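Local coordinates for DisA protein (Sorangium cellulosum, PDB 6CCA) that probably transfers methyl groups to carbon on a polyketide assembly line, building the gem-dimethyl group of disorazol, at residues 64-75 / 131-142. Numbering follows the deposited sequence.
Sequences FSEDLLLCIFQD and VTPKKHEVERRM
Gln74 reads the backbone leading into helix 135-146 with both ends of its amide. Its OE1 accepts Lys134 N at 2.9 Å, nearly straight and on a lone pair, while NE2 reaches Thr132 O at 2.9 Å, in the Gln74 amide plane but above that of the Thr132 carbonyl. A water donating to OE1 and accepting from Lys135 N extends the grip, and Phe79 O takes a further bond from NE2, so the amide cannot easily flip. Along the helix from Gln74 the packing is tight: chi1 of -162° swings Cys71 SG to 3.6 Å from Lys135 CA and onto Val138 CG2, Val138 CG1 lies 3.7 Å from Asp67 O, and Leu70 CD2 meets Lys134 CG. Phe64 closes the far end, CE1 edge-on to Val138 O at 3.6 Å and CZ against Met142 CB. Buried Lys134 NZ is well bonded, by a salt bridge to Glu137 and by Tyr117 OH, which also bonds Asp67. The solvent side is looser: Asp75 OD1 and Lys135 NZ form a long salt bridge, 3.7 Å, and Arg141 turns its guanidinium to Gln144. This is structural helix-helix packing far from the chain centre; the axes of segments 64-75 and 135-142 approach to 9.4 Å, their N-to-C directions 141° apart. Helix 152-163 packs on Leu68 and Cys71, its Tyr162 joining Lys135 and, weakly, Asp75; helix 102-114 packs on Leu69 and Phe73.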
loop_
_atom_site.group_PDB
_atom_site.type_symbol
_atom_site.label_atom_id
_atom_site.label_comp_id
_atom_site.label_asym_id
_atom_site.label_seq_id
_atom_site.Cartn_x
_atom_site.Cartn_y
_atom_site.Cartn_z
ATOM N N PHE A 64 -4.969 1.937 19.922
ATOM C CA PHE A 64 -6.002 0.931 19.912
ATOM C C PHE A 64 -5.494 -0.417 19.374
ATOM O O PHE A 64 -5.781 -1.438 19.921
ATOM C CB PHE A 64 -7.189 1.458 19.130
ATOM C CG PHE A 64 -8.262 0.446 18.863
ATOM C CD1 PHE A 64 -9.076 0.002 19.868
ATOM C CD2 PHE A 64 -8.489 -0.007 17.597
ATOM C CE1 PHE A 64 -10.051 -0.903 19.627
ATOM C CE2 PHE A 64 -9.487 -0.912 17.341
ATOM C CZ PHE A 64 -10.275 -1.350 18.366
ATOM N N SER A 65 -4.730 -0.375 18.292
ATOM C CA SER A 65 -4.210 -1.600 17.718
ATOM C C SER A 65 -3.355 -2.357 18.738
ATOM O O SER A 65 -3.405 -3.560 18.809
ATOM C CB SER A 65 -3.404 -1.287 16.444
ATOM O OG SER A 65 -4.235 -0.679 15.461
ATOM N N GLU A 66 -2.554 -1.638 19.514
ATOM C CA GLU A 66 -1.739 -2.243 20.550
ATOM C C GLU A 66 -2.586 -2.986 21.597
ATOM O O GLU A 66 -2.291 -4.128 21.943
ATOM C CB GLU A 66 -0.931 -1.145 21.249
ATOM C CG GLU A 66 0.138 -0.573 20.356
ATOM C CD GLU A 66 0.758 0.702 20.910
ATOM O OE1 GLU A 66 0.260 1.297 21.871
ATOM O OE2 GLU A 66 1.782 1.063 20.348
ATOM N N ASP A 67 -3.602 -2.281 22.104
ATOM C CA ASP A 67 -4.517 -2.816 23.084
ATOM C C ASP A 67 -5.342 -4.006 22.583
ATOM O O ASP A 67 -5.489 -5.017 23.237
ATOM C CB ASP A 67 -5.430 -1.718 23.522
ATOM C CG ASP A 67 -4.666 -0.571 24.275
ATOM O OD1 ASP A 67 -3.441 -0.676 24.544
ATOM O OD2 ASP A 67 -5.273 0.471 24.436
ATOM N N LEU A 68 -5.802 -3.893 21.338
ATOM C CA LEU A 68 -6.527 -4.961 20.660
ATOM C C LEU A 68 -5.658 -6.191 20.558
ATOM O O LEU A 68 -6.146 -7.310 20.731
ATOM C CB LEU A 68 -6.927 -4.444 19.232
ATOM C CG LEU A 68 -7.964 -5.305 18.493
ATOM C CD1 LEU A 68 -9.313 -5.484 19.223
ATOM C CD2 LEU A 68 -8.116 -4.682 17.090
ATOM N N LEU A 69 -4.385 -5.990 20.182
ATOM C CA LEU A 69 -3.465 -7.078 20.088
ATOM C C LEU A 69 -3.281 -7.783 21.449
ATOM O O LEU A 69 -3.279 -9.004 21.512
ATOM C CB LEU A 69 -2.125 -6.590 19.533
ATOM C CG LEU A 69 -1.062 -7.652 19.430
ATOM C CD1 LEU A 69 -1.462 -8.846 18.601
ATOM C CD2 LEU A 69 0.235 -7.042 18.865
ATOM N N LEU A 70 -3.107 -7.032 22.505
ATOM C CA LEU A 70 -3.017 -7.670 23.825
ATOM C C LEU A 70 -4.273 -8.538 24.084
ATOM O O LEU A 70 -4.171 -9.720 24.524
ATOM C CB LEU A 70 -2.857 -6.660 24.906
ATOM C CG LEU A 70 -2.728 -7.222 26.345
ATOM C CD1 LEU A 70 -1.649 -8.282 26.514
ATOM C CD2 LEU A 70 -2.519 -6.067 27.356
ATOM N N CYS A 71 -5.436 -7.970 23.768
ATOM C CA CYS A 71 -6.711 -8.681 23.879
ATOM C C CYS A 71 -6.724 -9.961 23.059
ATOM O O CYS A 71 -7.177 -11.002 23.575
ATOM C CB CYS A 71 -7.885 -7.772 23.568
ATOM S SG CYS A 71 -9.461 -8.449 24.178
ATOM N N ILE A 72 -6.179 -9.963 21.836
ATOM C CA ILE A 72 -6.142 -11.186 21.037
ATOM C C ILE A 72 -5.338 -12.306 21.743
ATOM O O ILE A 72 -5.789 -13.457 21.902
ATOM C CB ILE A 72 -5.502 -10.889 19.661
ATOM C CG1 ILE A 72 -6.496 -10.063 18.833
ATOM C CG2 ILE A 72 -5.080 -12.193 18.967
ATOM C CD1 ILE A 72 -5.907 -9.364 17.632
ATOM N N PHE A 73 -4.153 -11.978 22.196
ATOM C CA PHE A 73 -3.405 -12.963 23.026
ATOM C C PHE A 73 -4.194 -13.463 24.264
ATOM O O PHE A 73 -4.198 -14.692 24.551
ATOM C CB PHE A 73 -2.050 -12.400 23.428
ATOM C CG PHE A 73 -1.023 -12.441 22.328
ATOM C CD1 PHE A 73 -0.297 -13.604 22.080
ATOM C CD2 PHE A 73 -0.763 -11.328 21.582
ATOM C CE1 PHE A 73 0.670 -13.652 21.080
ATOM C CE2 PHE A 73 0.201 -11.346 20.582
ATOM C CZ PHE A 73 0.933 -12.491 20.330
ATOM N N GLN A 74 -4.831 -12.548 25.002
ATOM C CA GLN A 74 -5.587 -12.928 26.183
ATOM C C GLN A 74 -6.710 -13.857 25.828
ATOM O O GLN A 74 -6.922 -14.889 26.525
ATOM C CB GLN A 74 -6.139 -11.736 26.920
ATOM C CG GLN A 74 -5.034 -10.868 27.459
ATOM C CD GLN A 74 -5.486 -9.692 28.220
ATOM O OE1 GLN A 74 -6.622 -9.193 28.068
ATOM N NE2 GLN A 74 -4.591 -9.193 29.076
ATOM N N ASP A 75 -7.417 -13.537 24.727
ATOM C CA ASP A 75 -8.410 -14.478 24.180
ATOM C C ASP A 75 -7.824 -15.834 23.861
ATOM O O ASP A 75 -8.532 -16.783 23.909
ATOM C CB ASP A 75 -9.021 -13.964 22.887
ATOM C CG ASP A 75 -9.892 -12.723 23.103
ATOM O OD1 ASP A 75 -10.326 -12.431 24.237
ATOM O OD2 ASP A 75 -10.183 -12.031 22.118
ATOM N N VAL A 131 -0.092 -4.726 31.966
ATOM C CA VAL A 131 -0.979 -5.791 31.523
ATOM C C VAL A 131 -2.195 -5.922 32.502
ATOM O O VAL A 131 -2.001 -6.181 33.697
ATOM C CB VAL A 131 -0.213 -7.099 31.355
ATOM C CG1 VAL A 131 -1.115 -8.270 31.089
ATOM C CG2 VAL A 131 0.788 -7.000 30.223
ATOM N N THR A 132 -3.400 -5.631 32.012
ATOM C CA THR A 132 -4.668 -5.898 32.723
ATOM C C THR A 132 -5.646 -6.616 31.735
ATOM O O THR A 132 -5.283 -6.784 30.563
ATOM C CB THR A 132 -5.297 -4.599 33.206
ATOM O OG1 THR A 132 -5.732 -3.829 32.084
ATOM C CG2 THR A 132 -4.296 -3.747 34.041
ATOM N N PRO A 133 -6.839 -7.032 32.205
ATOM C CA PRO A 133 -7.813 -7.664 31.295
ATOM C C PRO A 133 -8.346 -6.614 30.319
ATOM O O PRO A 133 -8.874 -5.590 30.711
ATOM C CB PRO A 133 -8.917 -8.217 32.249
ATOM C CG PRO A 133 -8.178 -8.314 33.608
ATOM C CD PRO A 133 -7.399 -7.017 33.585
ATOM N N LYS A 134 -8.095 -6.844 29.031
ATOM C CA LYS A 134 -8.429 -5.848 28.023
ATOM C C LYS A 134 -9.814 -6.019 27.364
ATOM O O LYS A 134 -10.309 -5.075 26.735
ATOM C CB LYS A 134 -7.345 -5.849 26.917
ATOM C CG LYS A 134 -6.026 -5.326 27.431
ATOM C CD LYS A 134 -6.175 -3.841 27.683
ATOM C CE LYS A 134 -5.011 -3.225 28.399
ATOM N NZ LYS A 134 -5.113 -1.715 28.439
ATOM N N LYS A 135 -10.433 -7.170 27.543
ATOM C CA LYS A 135 -11.710 -7.542 26.813
ATOM C C LYS A 135 -12.738 -6.407 26.732
ATOM O O LYS A 135 -13.162 -5.968 25.631
ATOM C CB LYS A 135 -12.349 -8.777 27.501
ATOM C CG LYS A 135 -13.569 -9.398 26.799
ATOM C CD LYS A 135 -13.163 -10.438 25.759
ATOM C CE LYS A 135 -14.331 -10.860 24.886
ATOM N NZ LYS A 135 -13.900 -11.668 23.707
ATOM N N HIS A 136 -13.141 -5.882 27.890
ATOM C CA HIS A 136 -14.190 -4.893 27.911
ATOM C C HIS A 136 -13.701 -3.536 27.441
ATOM O O HIS A 136 -14.412 -2.834 26.706
ATOM C CB HIS A 136 -14.876 -4.856 29.312
ATOM C CG HIS A 136 -15.501 -6.190 29.676
ATOM N ND1 HIS A 136 -15.080 -6.950 30.752
ATOM C CD2 HIS A 136 -16.447 -6.938 29.043
ATOM C CE1 HIS A 136 -15.748 -8.089 30.783
ATOM N NE2 HIS A 136 -16.591 -8.107 29.761
ATOM N N GLU A 137 -12.522 -3.159 27.873
ATOM C CA GLU A 137 -11.916 -1.890 27.509
ATOM C C GLU A 137 -11.847 -1.710 25.985
ATOM O O GLU A 137 -12.206 -0.651 25.450
ATOM C CB GLU A 137 -10.479 -1.810 28.000
ATOM C CG GLU A 137 -10.207 -1.061 29.282
ATOM C CD GLU A 137 -8.739 -1.304 29.707
ATOM O OE1 GLU A 137 -7.828 -0.979 28.902
ATOM O OE2 GLU A 137 -8.502 -1.902 30.787
ATOM N N VAL A 138 -11.310 -2.706 25.336
ATOM C CA VAL A 138 -11.132 -2.616 23.849
ATOM C C VAL A 138 -12.426 -2.553 23.100
ATOM O O VAL A 138 -12.534 -1.810 22.126
ATOM C CB VAL A 138 -10.157 -3.667 23.214
ATOM C CG1 VAL A 138 -8.798 -3.550 23.867
ATOM C CG2 VAL A 138 -10.719 -5.100 23.213
ATOM N N GLU A 139 -13.467 -3.274 23.532
ATOM C CA GLU A 139 -14.771 -3.156 22.862
ATOM C C GLU A 139 -15.405 -1.782 22.983
ATOM O O GLU A 139 -15.872 -1.239 21.973
ATOM C CB GLU A 139 -15.718 -4.305 23.329
ATOM C CG GLU A 139 -16.904 -4.480 22.368
ATOM C CD GLU A 139 -18.061 -3.544 22.689
ATOM O OE1 GLU A 139 -17.994 -2.922 23.792
ATOM O OE2 GLU A 139 -19.019 -3.424 21.850
ATOM N N ARG A 140 -15.262 -1.149 24.178
ATOM C CA ARG A 140 -15.720 0.232 24.389
ATOM C C ARG A 140 -14.918 1.158 23.523
ATOM O O ARG A 140 -15.453 2.061 22.872
ATOM C CB ARG A 140 -15.647 0.695 25.877
ATOM C CG ARG A 140 -16.693 0.044 26.799
ATOM C CD ARG A 140 -16.707 0.517 28.306
ATOM N NE ARG A 140 -15.568 -0.025 29.115
ATOM C CZ ARG A 140 -15.571 -1.111 29.910
ATOM N NH1 ARG A 140 -16.669 -1.848 30.104
ATOM N NH2 ARG A 140 -14.447 -1.462 30.517
ATOM N N ARG A 141 -13.606 0.975 23.498
ATOM C CA ARG A 141 -12.724 1.884 22.680
ATOM C C ARG A 141 -13.004 1.801 21.223
ATOM O O ARG A 141 -13.032 2.818 20.548
ATOM C CB ARG A 141 -11.239 1.595 22.951
ATOM C CG ARG A 141 -10.243 2.598 22.369
ATOM C CD ARG A 141 -10.635 3.988 22.775
ATOM N NE ARG A 141 -9.606 4.941 22.358
ATOM C CZ ARG A 141 -9.800 6.265 22.393
ATOM N NH1 ARG A 141 -11.009 6.748 22.731
ATOM N NH2 ARG A 141 -8.822 7.088 22.010
ATOM N N MET A 142 -13.262 0.601 20.735
ATOM C CA MET A 142 -13.683 0.363 19.367
ATOM C C MET A 142 -14.906 1.210 19.032
ATOM O O MET A 142 -14.963 1.866 17.992
ATOM C CB MET A 142 -14.008 -1.133 19.163
ATOM C CG MET A 142 -14.437 -1.473 17.738
ATOM S SD MET A 142 -16.151 -1.157 17.328
ATOM C CE MET A 142 -17.003 -2.425 18.329
HETATM O O HOH W 1 -9.172 -9.785 28.081
#